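Local coordinates for protein ammonium transporter (Kuenenia stuttgartiensis, PDB 6EU6) that probably senses ammonium at the membrane for signalling through a histidine kinase, as a trimeric member of the ammonium transporter family, at residues A[39-42]-A[43-47]; A[360-363]-A[364-368]; A[375-378]-A[379-382]. All blocks are in the same frame, centred on the assembly; numbering follows the deposited sequence.

Contact 1 of 3, residues A[39-42]-A[43-47]; sequences NAIS and IALRN. With SO4 (sulfate ion), chain H.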
loop_
_atom_site.group_PDB
_atom_site.type_symbol
_atom_site.label_atom_id
_atom_site.label_comp_id
_atom_site.label_asym_id
_atom_site.label_seq_id
_atom_site.Cartn_x
_atom_site.Cartn_y
_atom_site.Cartn_z
ATOM N N ASN A 39 18.655 16.617 -2.612
ATOM C CA ASN A 39 18.378 15.988 -3.885
ATOM C C ASN A 39 17.078 15.194 -3.952
ATOM O O ASN A 39 16.830 14.535 -4.958
ATOM C CB ASN A 39 19.542 15.018 -4.193
ATOM C CG ASN A 39 20.843 15.761 -4.473
ATOM O OD1 ASN A 39 20.856 16.753 -5.161
ATOM N ND2 ASN A 39 21.937 15.277 -3.904
ATOM N N ALA A 40 16.316 15.171 -2.842
ATOM C CA ALA A 40 15.128 14.341 -2.685
ATOM C C ALA A 40 14.094 14.615 -3.750
ATOM O O ALA A 40 13.441 13.702 -4.222
ATOM C CB ALA A 40 14.486 14.634 -1.342
ATOM N N ILE A 41 13.957 15.884 -4.159
ATOM C CA ILE A 41 13.021 16.233 -5.226
ATOM C C ILE A 41 13.425 15.570 -6.510
ATOM O O ILE A 41 12.529 15.005 -7.212
ATOM C CB ILE A 41 12.854 17.795 -5.389
ATOM C CG1 ILE A 41 12.338 18.404 -4.056
ATOM C CG2 ILE A 41 11.879 18.120 -6.524
ATOM C CD1 ILE A 41 12.358 19.949 -4.030
ATOM N N SER A 42 14.707 15.635 -6.910
ATOM C CA SER A 42 15.057 15.139 -8.228
ATOM C C SER A 42 14.834 13.628 -8.255
ATOM O O SER A 42 14.444 13.069 -9.242
ATOM C CB SER A 42 16.516 15.364 -8.647
ATOM O OG SER A 42 17.379 14.794 -7.703
ATOM N N ILE A 43 15.179 12.945 -7.179
ATOM C CA ILE A 43 15.078 11.526 -7.206
ATOM C C ILE A 43 13.590 11.071 -7.192
ATOM O O ILE A 43 13.230 10.096 -7.864
ATOM C CB ILE A 43 16.075 10.878 -6.201
ATOM C CG1 ILE A 43 16.280 9.397 -6.528
ATOM C CG2 ILE A 43 15.651 11.108 -4.789
ATOM C CD1 ILE A 43 17.092 9.113 -7.801
ATOM N N ALA A 44 12.711 11.785 -6.497
ATOM C CA ALA A 44 11.297 11.432 -6.525
ATOM C C ALA A 44 10.763 11.552 -7.950
ATOM O O ALA A 44 10.089 10.652 -8.478
ATOM C CB ALA A 44 10.476 12.307 -5.571
ATOM N N LEU A 45 11.116 12.634 -8.603
ATOM C CA LEU A 45 10.655 12.895 -9.951
ATOM C C LEU A 45 11.198 11.943 -11.014
ATOM O O LEU A 45 10.445 11.580 -11.921
ATOM C CB LEU A 45 10.965 14.319 -10.356
ATOM C CG LEU A 45 10.184 15.280 -9.457
ATOM C CD1 LEU A 45 10.574 16.691 -9.859
ATOM C CD2 LEU A 45 8.669 15.099 -9.516
ATOM N N ARG A 46 12.490 11.564 -10.927
ATOM C CA ARG A 46 13.050 10.590 -11.870
ATOM C C ARG A 46 12.327 9.257 -11.780
ATOM O O ARG A 46 12.046 8.601 -12.795
ATOM C CB ARG A 46 14.572 10.437 -11.655
ATOM C CG ARG A 46 15.316 11.669 -12.126
ATOM C CD ARG A 46 16.681 11.739 -11.505
ATOM N NE ARG A 46 17.317 12.974 -11.901
ATOM C CZ ARG A 46 18.626 13.210 -11.920
ATOM N NH1 ARG A 46 19.540 12.296 -11.511
ATOM N NH2 ARG A 46 19.025 14.380 -12.412
ATOM N N ASN A 47 12.033 8.806 -10.552
ATOM C CA ASN A 47 11.320 7.579 -10.348
ATOM C C ASN A 47 9.884 7.582 -10.896
ATOM O O ASN A 47 9.408 6.579 -11.411
ATOM C CB ASN A 47 11.234 7.248 -8.863
ATOM C CG ASN A 47 12.460 6.514 -8.394
ATOM O OD1 ASN A 47 12.598 5.311 -8.631
ATOM N ND2 ASN A 47 13.393 7.249 -7.798
HETATM S S SO4 H . 16.589 16.646 -12.316
HETATM O O1 SO4 H . 15.849 16.908 -11.108
HETATM O O2 SO4 H . 18.033 16.952 -12.044
HETATM O O3 SO4 H . 16.088 17.525 -13.398
HETATM O O4 SO4 H . 16.251 15.268 -12.750
#
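I43 N donates to N39 O at 3.2 Å, while its CG2 branch rests against the carbonyl oxygen of A40. N39 O holds a second donor: S42 OG lies between its own backbone N and carbonyl carbon (chi1 56°) and bonds back to N39 O at 2.8 Å. A44 follows with its N-H on A40 O, and its methyl faces T210 of the second subunit. L45 continues the ladder to I41 O; its CD1 runs alongside I41 CG2 at 3.9 Å, both side chains pointing the same way onto V206 of that subunit. This is the opening of helix 40-67, a membrane helix of the ammonium transporter fold, meeting the trimer interface. R46 bonds from N to S42 O, then extends from CG to NE past S42, whose CB covers one guanidinium face. At the guanidinium edge and in its plane, R46 NE donates to O4 of a sulfate, probably from the crystallisation liquor, at 2.7 Å (159°); NH2 adds weak bonds to sulfate O2 and O4, and also reaches S119 O. N47 ND2 bonds to I43 O at 2.9 Å from above the carbonyl plane, on the opposite face from N47 N; E31 is its other partner.

Contact 2 of 3, residues A[360-363]-A[364-368]; sequences QALG and VIVAF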
loop_
_atom_site.group_PDB
_atom_site.type_symbol
_atom_site.label_atom_id
_atom_site.label_comp_id
_atom_site.label_asym_id
_atom_site.label_seq_id
_atom_site.Cartn_x
_atom_site.Cartn_y
_atom_site.Cartn_z
ATOM N N GLN A 360 23.320 -22.093 -15.393
ATOM C CA GLN A 360 22.991 -20.888 -14.639
ATOM C C GLN A 360 24.138 -19.890 -14.750
ATOM O O GLN A 360 23.949 -18.702 -15.100
ATOM C CB GLN A 360 22.659 -21.208 -13.185
ATOM C CG GLN A 360 21.399 -22.093 -12.953
ATOM C CD GLN A 360 20.147 -21.560 -13.587
ATOM O OE1 GLN A 360 19.702 -22.043 -14.622
ATOM N NE2 GLN A 360 19.568 -20.522 -12.960
ATOM N N ALA A 361 25.347 -20.382 -14.576
ATOM C CA ALA A 361 26.521 -19.519 -14.723
ATOM C C ALA A 361 26.633 -18.906 -16.133
ATOM O O ALA A 361 27.040 -17.754 -16.308
ATOM C CB ALA A 361 27.778 -20.269 -14.388
ATOM N N LEU A 362 26.266 -19.691 -17.134
ATOM C CA LEU A 362 26.327 -19.195 -18.489
ATOM C C LEU A 362 25.305 -18.070 -18.648
ATOM O O LEU A 362 25.568 -17.069 -19.280
ATOM C CB LEU A 362 26.064 -20.303 -19.512
ATOM C CG LEU A 362 25.684 -19.818 -20.913
ATOM C CD1 LEU A 362 26.889 -19.079 -21.486
ATOM C CD2 LEU A 362 25.285 -20.994 -21.798
ATOM N N GLY A 363 24.120 -18.264 -18.104
ATOM C CA GLY A 363 23.095 -17.187 -18.118
ATOM C C GLY A 363 23.563 -15.927 -17.422
ATOM O O GLY A 363 23.354 -14.791 -17.915
ATOM N N VAL A 364 24.209 -16.111 -16.293
ATOM C CA VAL A 364 24.760 -15.004 -15.524
ATOM C C VAL A 364 25.773 -14.195 -16.331
ATOM O O VAL A 364 25.769 -12.960 -16.303
ATOM C CB VAL A 364 25.415 -15.526 -14.239
ATOM C CG1 VAL A 364 26.381 -14.544 -13.637
ATOM C CG2 VAL A 364 24.330 -15.885 -13.230
ATOM N N ILE A 365 26.688 -14.894 -16.987
ATOM C CA ILE A 365 27.739 -14.251 -17.793
ATOM C C ILE A 365 27.218 -13.585 -19.021
ATOM O O ILE A 365 27.702 -12.521 -19.423
ATOM C CB ILE A 365 28.839 -15.306 -18.147
ATOM C CG1 ILE A 365 29.655 -15.549 -16.900
ATOM C CG2 ILE A 365 29.705 -14.826 -19.281
ATOM C CD1 ILE A 365 30.260 -16.924 -16.829
ATOM N N VAL A 366 26.268 -14.208 -19.681
ATOM C CA VAL A 366 25.623 -13.597 -20.832
ATOM C C VAL A 366 24.858 -12.323 -20.420
ATOM O O VAL A 366 24.967 -11.327 -21.082
ATOM C CB VAL A 366 24.691 -14.575 -21.527
ATOM C CG1 VAL A 366 23.841 -13.860 -22.580
ATOM C CG2 VAL A 366 25.513 -15.717 -22.159
ATOM N N ALA A 367 24.133 -12.371 -19.304
ATOM C CA ALA A 367 23.381 -11.186 -18.788
ATOM C C ALA A 367 24.311 -10.015 -18.491
ATOM O O ALA A 367 24.095 -8.842 -18.935
ATOM C CB ALA A 367 22.532 -11.558 -17.554
ATOM N N PHE A 368 25.434 -10.340 -17.865
ATOM C CA PHE A 368 26.447 -9.332 -17.602
ATOM C C PHE A 368 26.976 -8.790 -18.877
ATOM O O PHE A 368 27.052 -7.589 -19.052
ATOM C CB PHE A 368 27.573 -9.882 -16.677
ATOM C CG PHE A 368 28.612 -8.884 -16.363
ATOM C CD1 PHE A 368 28.471 -8.035 -15.287
ATOM C CD2 PHE A 368 29.718 -8.719 -17.205
ATOM C CE1 PHE A 368 29.404 -7.059 -15.001
ATOM C CE2 PHE A 368 30.661 -7.741 -16.912
ATOM C CZ PHE A 368 30.517 -6.914 -15.812
#
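L362 and V366 lie side by side one helical turn apart, L362 CD1 touching V366 CG2 at 3.7 Å. With CG1 of the valine anti to the backbone N (chi1 170°), the other methyl, CG2, lies beside that N and reaches both L362 CD1 and L362 O. V364 repeats the pattern with CG2 against Q360 O at 3.4 Å. I365 folds its CG1 and CD1 back over A361 O, with CD1 at 3.4 Å, on the surface of the protein. Beneath these side chains the backbone bonds are regular, from V364 N to Q360 O at 2.9 Å through to A367 N on G363 O, also 2.9 Å. G363 is buried and brings no side chain, and A367 CB rests on its carbonyl oxygen. Farther out, F139 and W142 of helix 121-144 press on V366, and V331 and T334 of helix 322-340 on V364. Q360 is fixed at both ends of its amide: NE2 donates to I162 O and T334 O, and OE1 accepts from Q356 NE2. The whole is a regular alpha-helical run on helix 353-385, the long last membrane helix of the eleven-helix ammonium transporter fold.

Contact 3 of 3, residues A[375-378]-A[379-382]; sequences GMLF and FLCL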
loop_
_atom_site.group_PDB
_atom_site.type_symbol
_atom_site.label_atom_id
_atom_site.label_comp_id
_atom_site.label_asym_id
_atom_site.label_seq_id
_atom_site.Cartn_x
_atom_site.Cartn_y
_atom_site.Cartn_z
ATOM N N GLY A 375 25.381 -1.287 -22.076
ATOM C CA GLY A 375 25.209 -0.113 -21.264
ATOM C C GLY A 375 26.417 0.760 -21.348
ATOM O O GLY A 375 26.271 2.011 -21.499
ATOM N N MET A 376 27.611 0.146 -21.277
ATOM C CA MET A 376 28.848 0.948 -21.522
ATOM C C MET A 376 28.834 1.663 -22.892
ATOM O O MET A 376 29.093 2.873 -22.972
ATOM C CB MET A 376 30.126 0.119 -21.373
ATOM C CG MET A 376 30.455 -0.271 -19.937
ATOM S SD MET A 376 30.747 1.095 -18.762
ATOM C CE MET A 376 32.292 1.688 -19.453
ATOM N N LEU A 377 28.477 0.944 -23.945
ATOM C CA LEU A 377 28.401 1.526 -25.266
ATOM C C LEU A 377 27.369 2.642 -25.332
ATOM O O LEU A 377 27.577 3.715 -25.912
ATOM C CB LEU A 377 28.105 0.416 -26.299
ATOM C CG LEU A 377 29.373 -0.449 -26.497
ATOM C CD1 LEU A 377 29.193 -1.732 -27.312
ATOM C CD2 LEU A 377 30.449 0.411 -27.151
ATOM N N PHE A 378 26.246 2.395 -24.695
ATOM C CA PHE A 378 25.145 3.378 -24.738
ATOM C C PHE A 378 25.548 4.638 -24.064
ATOM O O PHE A 378 25.382 5.713 -24.656
ATOM C CB PHE A 378 23.858 2.814 -24.136
ATOM C CG PHE A 378 22.768 3.814 -24.053
ATOM C CD1 PHE A 378 21.979 4.085 -25.155
ATOM C CD2 PHE A 378 22.578 4.530 -22.886
ATOM C CE1 PHE A 378 20.999 5.097 -25.119
ATOM C CE2 PHE A 378 21.565 5.481 -22.814
ATOM C CZ PHE A 378 20.787 5.783 -23.951
ATOM N N PHE A 379 26.124 4.540 -22.860
ATOM C CA PHE A 379 26.525 5.765 -22.182
ATOM C C PHE A 379 27.780 6.423 -22.785
ATOM O O PHE A 379 27.917 7.631 -22.650
ATOM C CB PHE A 379 26.664 5.591 -20.673
ATOM C CG PHE A 379 25.324 5.399 -20.020
ATOM C CD1 PHE A 379 24.461 6.497 -19.862
ATOM C CD2 PHE A 379 24.914 4.176 -19.591
ATOM C CE1 PHE A 379 23.185 6.347 -19.338
ATOM C CE2 PHE A 379 23.629 4.007 -19.045
ATOM C CZ PHE A 379 22.780 5.104 -18.896
ATOM N N LEU A 380 28.627 5.645 -23.451
ATOM C CA LEU A 380 29.746 6.217 -24.201
ATOM C C LEU A 380 29.209 7.024 -25.342
ATOM O O LEU A 380 29.630 8.144 -25.531
ATOM C CB LEU A 380 30.684 5.142 -24.754
ATOM C CG LEU A 380 31.674 4.597 -23.731
ATOM C CD1 LEU A 380 32.236 3.288 -24.253
ATOM C CD2 LEU A 380 32.822 5.562 -23.323
ATOM N N CYS A 381 28.261 6.480 -26.093
ATOM C CA CYS A 381 27.694 7.209 -27.225
ATOM C C CYS A 381 26.906 8.375 -26.767
ATOM O O CYS A 381 27.042 9.439 -27.342
ATOM C CB CYS A 381 26.829 6.355 -28.131
ATOM S SG CYS A 381 27.790 4.994 -28.807
ATOM N N LEU A 382 26.104 8.230 -25.710
ATOM C CA LEU A 382 25.401 9.417 -25.187
ATOM C C LEU A 382 26.356 10.553 -24.744
ATOM O O LEU A 382 26.073 11.727 -24.911
ATOM C CB LEU A 382 24.456 9.015 -24.035
ATOM C CG LEU A 382 23.550 10.074 -23.444
ATOM C CD1 LEU A 382 22.629 10.619 -24.535
ATOM C CD2 LEU A 382 22.690 9.564 -22.274
#
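F378 drives the edge of its ring into the face of F379, a T-shaped pair with planes at 84° and centroids 5.1 Å apart. The bump is F378 CD2, which stands 3.8 Å above the F379 plane, right over the ring centre; CE2 comes down beside it near F379 CE1. Two neighbours on a helix can meet this way because their first torsions differ: F378 CG is anti to its backbone N (chi1 175°), whereas F379 CG is anti to its carbonyl carbon (chi1 -70°), which lays the second ring back along the preceding turn. There F379 CD2 comes within 3.2 Å of G375 O. Were F379 an alanine, the edge of F378 would probably lose the aromatic face it points into, and a gap would be likely to open beside F177 and A181. One turn on from F378, L382 CD2 borders F378 CE2 at a looser 4.3 Å. On the surface, L380 bends back over the preceding turn, CG lying 3.2 Å from M376 O, and its CD1 only grazes L377 CD2. The backbone bonds beneath, such as L382 N to F378 O at 2.8 Å, are those of an unbroken alpha helix. Outside the pair, F130 stacks on F378 and F177 meets the F379 ring at an inclined angle; helix 167-185, through A180, A181 and M184, takes up M376, F379 and L380 as it packs against helix 353-385.

Contact 1 comes first along the chain, near the start of helix 40-67; contacts 2 and 3 follow in that order on helix 353-385. Those two share the one long helix with centres 21 Å apart and nearest atoms about 7 Å apart, and both pack on helix 167-185. Contact 1 lies 23 Å from contact 3 and 32 Å from contact 2 between centres, and contacts 1 and 2 fall on opposite sides of the chain's centre. None touches another. Contact 1 meets the second subunit, whereas no other chain reaches contacts 2 and 3, so contact 1 lies at the trimer interface, while contacts 2 and 3 lie on the last membrane helix, away from it.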